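Local coordinates for protein insulinase family protease (Yersinia pestis, PDB 3GO9) that is a predicted protease of the insulinase (M16) family and may hydrolyse peptide bonds, at residues 49-58 against 206-217. Numbering follows the deposited sequence.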
loop_
_atom_site.group_PDB
_atom_site.type_symbol
_atom_site.label_atom_id
_atom_site.label_comp_id
_atom_site.label_asym_id
_atom_site.label_seq_id
_atom_site.Cartn_x
_atom_site.Cartn_y
_atom_site.Cartn_z
ATOM N N ARG A 49 3.376 18.940 -10.032
ATOM C CA ARG A 49 2.095 18.526 -10.605
ATOM C C ARG A 49 1.029 18.368 -9.508
ATOM O O ARG A 49 1.341 18.093 -8.314
ATOM C CB ARG A 49 2.282 17.210 -11.382
ATOM C CG ARG A 49 3.164 17.368 -12.659
ATOM C CD ARG A 49 3.134 16.136 -13.476
ATOM N NE ARG A 49 1.923 15.920 -14.279
ATOM C CZ ARG A 49 1.681 16.446 -15.485
ATOM N NH1 ARG A 49 2.579 17.252 -16.049
ATOM N NH2 ARG A 49 0.595 16.156 -16.152
ATOM N N ILE A 50 -0.213 18.588 -9.913
ATOM C CA ILE A 50 -1.358 18.527 -8.982
ATOM C C ILE A 50 -1.855 17.132 -9.092
ATOM O O ILE A 50 -2.261 16.697 -10.192
ATOM C CB ILE A 50 -2.433 19.507 -9.361
ATOM C CG1 ILE A 50 -1.899 20.927 -9.481
ATOM C CG2 ILE A 50 -3.666 19.444 -8.422
ATOM C CD1 ILE A 50 -1.070 21.356 -8.341
ATOM N N GLU A 51 -1.925 16.419 -7.951
ATOM C CA GLU A 51 -2.361 15.022 -7.932
ATOM C C GLU A 51 -3.774 14.889 -7.381
ATOM O O GLU A 51 -4.066 15.410 -6.326
ATOM C CB GLU A 51 -1.409 14.164 -7.098
ATOM C CG GLU A 51 0.041 14.173 -7.590
ATOM C CD GLU A 51 0.196 13.484 -8.937
ATOM O OE1 GLU A 51 -0.524 12.487 -9.179
ATOM O OE2 GLU A 51 1.072 13.910 -9.753
ATOM N N LEU A 52 -4.635 14.184 -8.123
ATOM C CA LEU A 52 -5.996 13.921 -7.710
ATOM C C LEU A 52 -6.219 12.412 -7.641
ATOM O O LEU A 52 -5.828 11.646 -8.551
ATOM C CB LEU A 52 -6.996 14.557 -8.695
ATOM C CG LEU A 52 -6.981 16.079 -8.835
ATOM C CD1 LEU A 52 -6.029 16.470 -9.907
ATOM C CD2 LEU A 52 -8.367 16.523 -9.262
ATOM N N ARG A 53 -6.915 11.957 -6.604
ATOM C CA ARG A 53 -7.240 10.553 -6.482
ATOM C C ARG A 53 -8.704 10.469 -6.048
ATOM O O ARG A 53 -9.105 11.155 -5.096
ATOM C CB ARG A 53 -6.339 9.847 -5.446
ATOM C CG ARG A 53 -4.895 9.956 -5.777
ATOM C CD ARG A 53 -4.441 9.039 -6.892
ATOM N NE ARG A 53 -2.988 9.158 -6.949
ATOM C CZ ARG A 53 -2.333 10.127 -7.588
ATOM N NH1 ARG A 53 -2.948 11.002 -8.343
ATOM N NH2 ARG A 53 -1.024 10.264 -7.452
ATOM N N LEU A 54 -9.490 9.633 -6.724
ATOM C CA LEU A 54 -10.838 9.369 -6.275
ATOM C C LEU A 54 -10.864 7.922 -5.925
ATOM O O LEU A 54 -10.684 7.061 -6.807
ATOM C CB LEU A 54 -11.898 9.697 -7.349
ATOM C CG LEU A 54 -13.358 9.372 -6.963
ATOM C CD1 LEU A 54 -13.864 10.375 -5.873
ATOM C CD2 LEU A 54 -14.239 9.465 -8.213
ATOM N N ILE A 55 -11.078 7.640 -4.643
ATOM C CA ILE A 55 -11.313 6.251 -4.206
ATOM C C ILE A 55 -12.794 6.014 -4.067
ATOM O O ILE A 55 -13.536 6.792 -3.429
ATOM C CB ILE A 55 -10.606 5.892 -2.846
ATOM C CG1 ILE A 55 -9.115 5.957 -2.968
ATOM C CG2 ILE A 55 -11.017 4.414 -2.412
ATOM C CD1 ILE A 55 -8.384 5.795 -1.580
ATOM N N VAL A 56 -13.238 4.944 -4.705
ATOM C CA VAL A 56 -14.641 4.472 -4.593
ATOM C C VAL A 56 -14.525 3.108 -3.906
ATOM O O VAL A 56 -13.792 2.236 -4.384
ATOM C CB VAL A 56 -15.320 4.315 -5.982
ATOM C CG1 VAL A 56 -16.787 3.852 -5.822
ATOM C CG2 VAL A 56 -15.257 5.652 -6.826
ATOM N N ASN A 57 -15.247 2.915 -2.803
ATOM C CA ASN A 57 -15.174 1.665 -2.049
ATOM C C ASN A 57 -16.030 0.572 -2.698
ATOM O O ASN A 57 -16.993 0.060 -2.075
ATOM C CB ASN A 57 -15.617 1.902 -0.611
ATOM C CG ASN A 57 -14.730 2.832 0.130
ATOM O OD1 ASN A 57 -13.480 2.830 -0.053
ATOM N ND2 ASN A 57 -15.336 3.598 1.014
ATOM N N THR A 58 -15.724 0.267 -3.953
ATOM C CA THR A 58 -16.393 -0.748 -4.749
ATOM C C THR A 58 -15.318 -1.501 -5.504
ATOM O O THR A 58 -14.532 -0.908 -6.237
ATOM C CB THR A 58 -17.294 -0.061 -5.783
ATOM O OG1 THR A 58 -18.277 0.679 -5.063
ATOM C CG2 THR A 58 -17.996 -1.034 -6.739
ATOM N N TRP A 206 -23.565 0.682 -6.462
ATOM C CA TRP A 206 -22.315 0.695 -5.747
ATOM C C TRP A 206 -21.536 2.005 -5.888
ATOM O O TRP A 206 -20.704 2.295 -5.032
ATOM C CB TRP A 206 -21.462 -0.499 -6.161
ATOM C CG TRP A 206 -22.066 -1.778 -5.797
ATOM C CD1 TRP A 206 -22.668 -2.641 -6.645
ATOM C CD2 TRP A 206 -22.180 -2.362 -4.487
ATOM N NE1 TRP A 206 -23.159 -3.739 -5.958
ATOM C CE2 TRP A 206 -22.846 -3.602 -4.639
ATOM C CE3 TRP A 206 -21.766 -1.979 -3.211
ATOM C CZ2 TRP A 206 -23.097 -4.451 -3.573
ATOM C CZ3 TRP A 206 -22.014 -2.840 -2.132
ATOM C CH2 TRP A 206 -22.676 -4.070 -2.327
ATOM N N TYR A 207 -21.834 2.842 -6.867
ATOM C CA TYR A 207 -21.160 4.162 -6.951
ATOM C C TYR A 207 -22.064 5.188 -6.279
ATOM O O TYR A 207 -22.867 5.851 -6.943
ATOM C CB TYR A 207 -20.842 4.543 -8.388
ATOM C CG TYR A 207 -19.507 4.033 -8.920
ATOM C CD1 TYR A 207 -19.173 2.678 -8.900
ATOM C CD2 TYR A 207 -18.585 4.905 -9.522
ATOM C CE1 TYR A 207 -17.973 2.228 -9.393
ATOM C CE2 TYR A 207 -17.375 4.476 -10.034
ATOM C CZ TYR A 207 -17.054 3.116 -9.966
ATOM O OH TYR A 207 -15.833 2.687 -10.497
ATOM N N THR A 208 -21.948 5.233 -4.949
ATOM C CA THR A 208 -22.699 6.152 -4.094
ATOM C C THR A 208 -21.705 7.093 -3.378
ATOM O O THR A 208 -20.560 6.681 -3.080
ATOM C CB THR A 208 -23.592 5.394 -3.083
ATOM O OG1 THR A 208 -22.791 4.538 -2.276
ATOM C CG2 THR A 208 -24.612 4.472 -3.858
ATOM N N PRO A 209 -22.106 8.353 -3.091
ATOM C CA PRO A 209 -21.142 9.364 -2.607
ATOM C C PRO A 209 -20.586 9.031 -1.252
ATOM O O PRO A 209 -19.461 9.424 -0.914
ATOM C CB PRO A 209 -21.926 10.676 -2.609
ATOM C CG PRO A 209 -23.394 10.267 -2.780
ATOM C CD PRO A 209 -23.344 8.967 -3.557
ATOM N N ASP A 210 -21.387 8.306 -0.449
ATOM C CA ASP A 210 -20.933 7.883 0.864
ATOM C C ASP A 210 -19.825 6.835 0.848
ATOM O O ASP A 210 -19.229 6.546 1.907
ATOM C CB ASP A 210 -22.145 7.413 1.710
ATOM C CG ASP A 210 -22.842 6.199 1.132
ATOM O OD1 ASP A 210 -22.848 6.037 -0.103
ATOM O OD2 ASP A 210 -23.461 5.434 1.941
ATOM N N ALA A 211 -19.527 6.278 -0.337
ATOM C CA ALA A 211 -18.468 5.324 -0.525
ATOM C C ALA A 211 -17.286 5.941 -1.284
ATOM O O ALA A 211 -16.443 5.194 -1.749
ATOM C CB ALA A 211 -18.980 4.135 -1.267
HETATM N N MSE A 212 -17.219 7.271 -1.342
HETATM C CA MSE A 212 -16.194 7.965 -2.142
HETATM C C MSE A 212 -15.408 8.971 -1.332
HETATM O O MSE A 212 -15.966 9.694 -0.508
HETATM C CB MSE A 212 -16.806 8.714 -3.319
HETATM C CG MSE A 212 -17.620 7.800 -4.219
HETATM SE SE MSE A 212 -18.244 8.760 -5.761
HETATM C CE MSE A 212 -19.148 7.288 -6.671
ATOM N N THR A 213 -14.123 9.054 -1.637
ATOM C CA THR A 213 -13.259 10.110 -1.108
ATOM C C THR A 213 -12.384 10.634 -2.216
ATOM O O THR A 213 -11.664 9.840 -2.886
ATOM C CB THR A 213 -12.351 9.637 0.019
ATOM O OG1 THR A 213 -13.142 8.995 1.059
ATOM C CG2 THR A 213 -11.562 10.751 0.618
ATOM N N LEU A 214 -12.402 11.959 -2.357
ATOM C CA LEU A 214 -11.481 12.628 -3.266
ATOM C C LEU A 214 -10.296 13.217 -2.509
ATOM O O LEU A 214 -10.498 13.879 -1.482
ATOM C CB LEU A 214 -12.195 13.762 -4.008
ATOM C CG LEU A 214 -11.338 14.593 -4.962
ATOM C CD1 LEU A 214 -10.932 13.852 -6.215
ATOM C CD2 LEU A 214 -12.082 15.911 -5.327
ATOM N N TYR A 215 -9.086 12.947 -2.989
ATOM C CA TYR A 215 -7.897 13.515 -2.398
ATOM C C TYR A 215 -7.206 14.390 -3.435
ATOM O O TYR A 215 -7.160 14.050 -4.603
ATOM C CB TYR A 215 -6.866 12.425 -2.010
ATOM C CG TYR A 215 -7.371 11.355 -1.073
ATOM C CD1 TYR A 215 -7.017 11.391 0.281
ATOM C CD2 TYR A 215 -8.110 10.314 -1.535
ATOM C CE1 TYR A 215 -7.493 10.406 1.167
ATOM C CE2 TYR A 215 -8.597 9.357 -0.686
ATOM C CZ TYR A 215 -8.252 9.417 0.673
ATOM O OH TYR A 215 -8.708 8.407 1.542
ATOM N N VAL A 216 -6.663 15.532 -2.989
ATOM C CA VAL A 216 -5.966 16.443 -3.850
ATOM C C VAL A 216 -4.695 16.869 -3.108
ATOM O O VAL A 216 -4.771 17.335 -1.934
ATOM C CB VAL A 216 -6.786 17.700 -4.172
ATOM C CG1 VAL A 216 -6.003 18.717 -5.058
ATOM C CG2 VAL A 216 -8.130 17.319 -4.833
ATOM N N VAL A 217 -3.575 16.808 -3.816
ATOM C CA VAL A 217 -2.306 17.339 -3.290
ATOM C C VAL A 217 -1.697 18.271 -4.321
ATOM O O VAL A 217 -1.491 17.861 -5.480
ATOM C CB VAL A 217 -1.302 16.216 -3.061
ATOM C CG1 VAL A 217 0.089 16.762 -2.631
ATOM C CG2 VAL A 217 -1.855 15.237 -1.974
#
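Val56 meets Tyr207 and the selenomethionine Met212 with its two methyls. From CB, CG1 stands anti to the backbone N (chi1 -179°), which sets it over the centre of the Tyr207 ring in a CH-pi contact, Val56 CG1 lying 3.9 Å from the ring centroid and 5° off its normal. The other methyl, Val56 CG2, reaches Tyr207 CE2 at 4.0 Å and Met212 CG at 4.1 Å. A beta-branched residue suits this place because its fork serves two neighbours, while the tyrosine hydroxyl bonds to Tyr116. Strands 50-56 and 212-217, far apart in sequence, are antiparallel neighbours in the mixed sheet of the alpha+beta M16 fold; reciprocal backbone bonds pair Glu51-Val217, Arg53-Tyr215 and Ile55-Thr213, and Asn57 N adds one to Ala211 O. Leu52, Leu54, Leu214 and Val216 share Val56's face. On the other, flexible Ile55 CD1 touches Tyr215 CE2 at 3.7 Å. There Arg53 NH1 and NH2 grip Glu51 OE1 end-on, NH1 also bonding Leu52 O; Ser119 takes Glu51 OE2, and arginine and a zinc ion about 4 Å from the Glu51 side chain probably stabilise its charge. Thr58 suits both demands of its site: OG1 donates weakly to Trp206 O, CG2 packs on Trp206 CB.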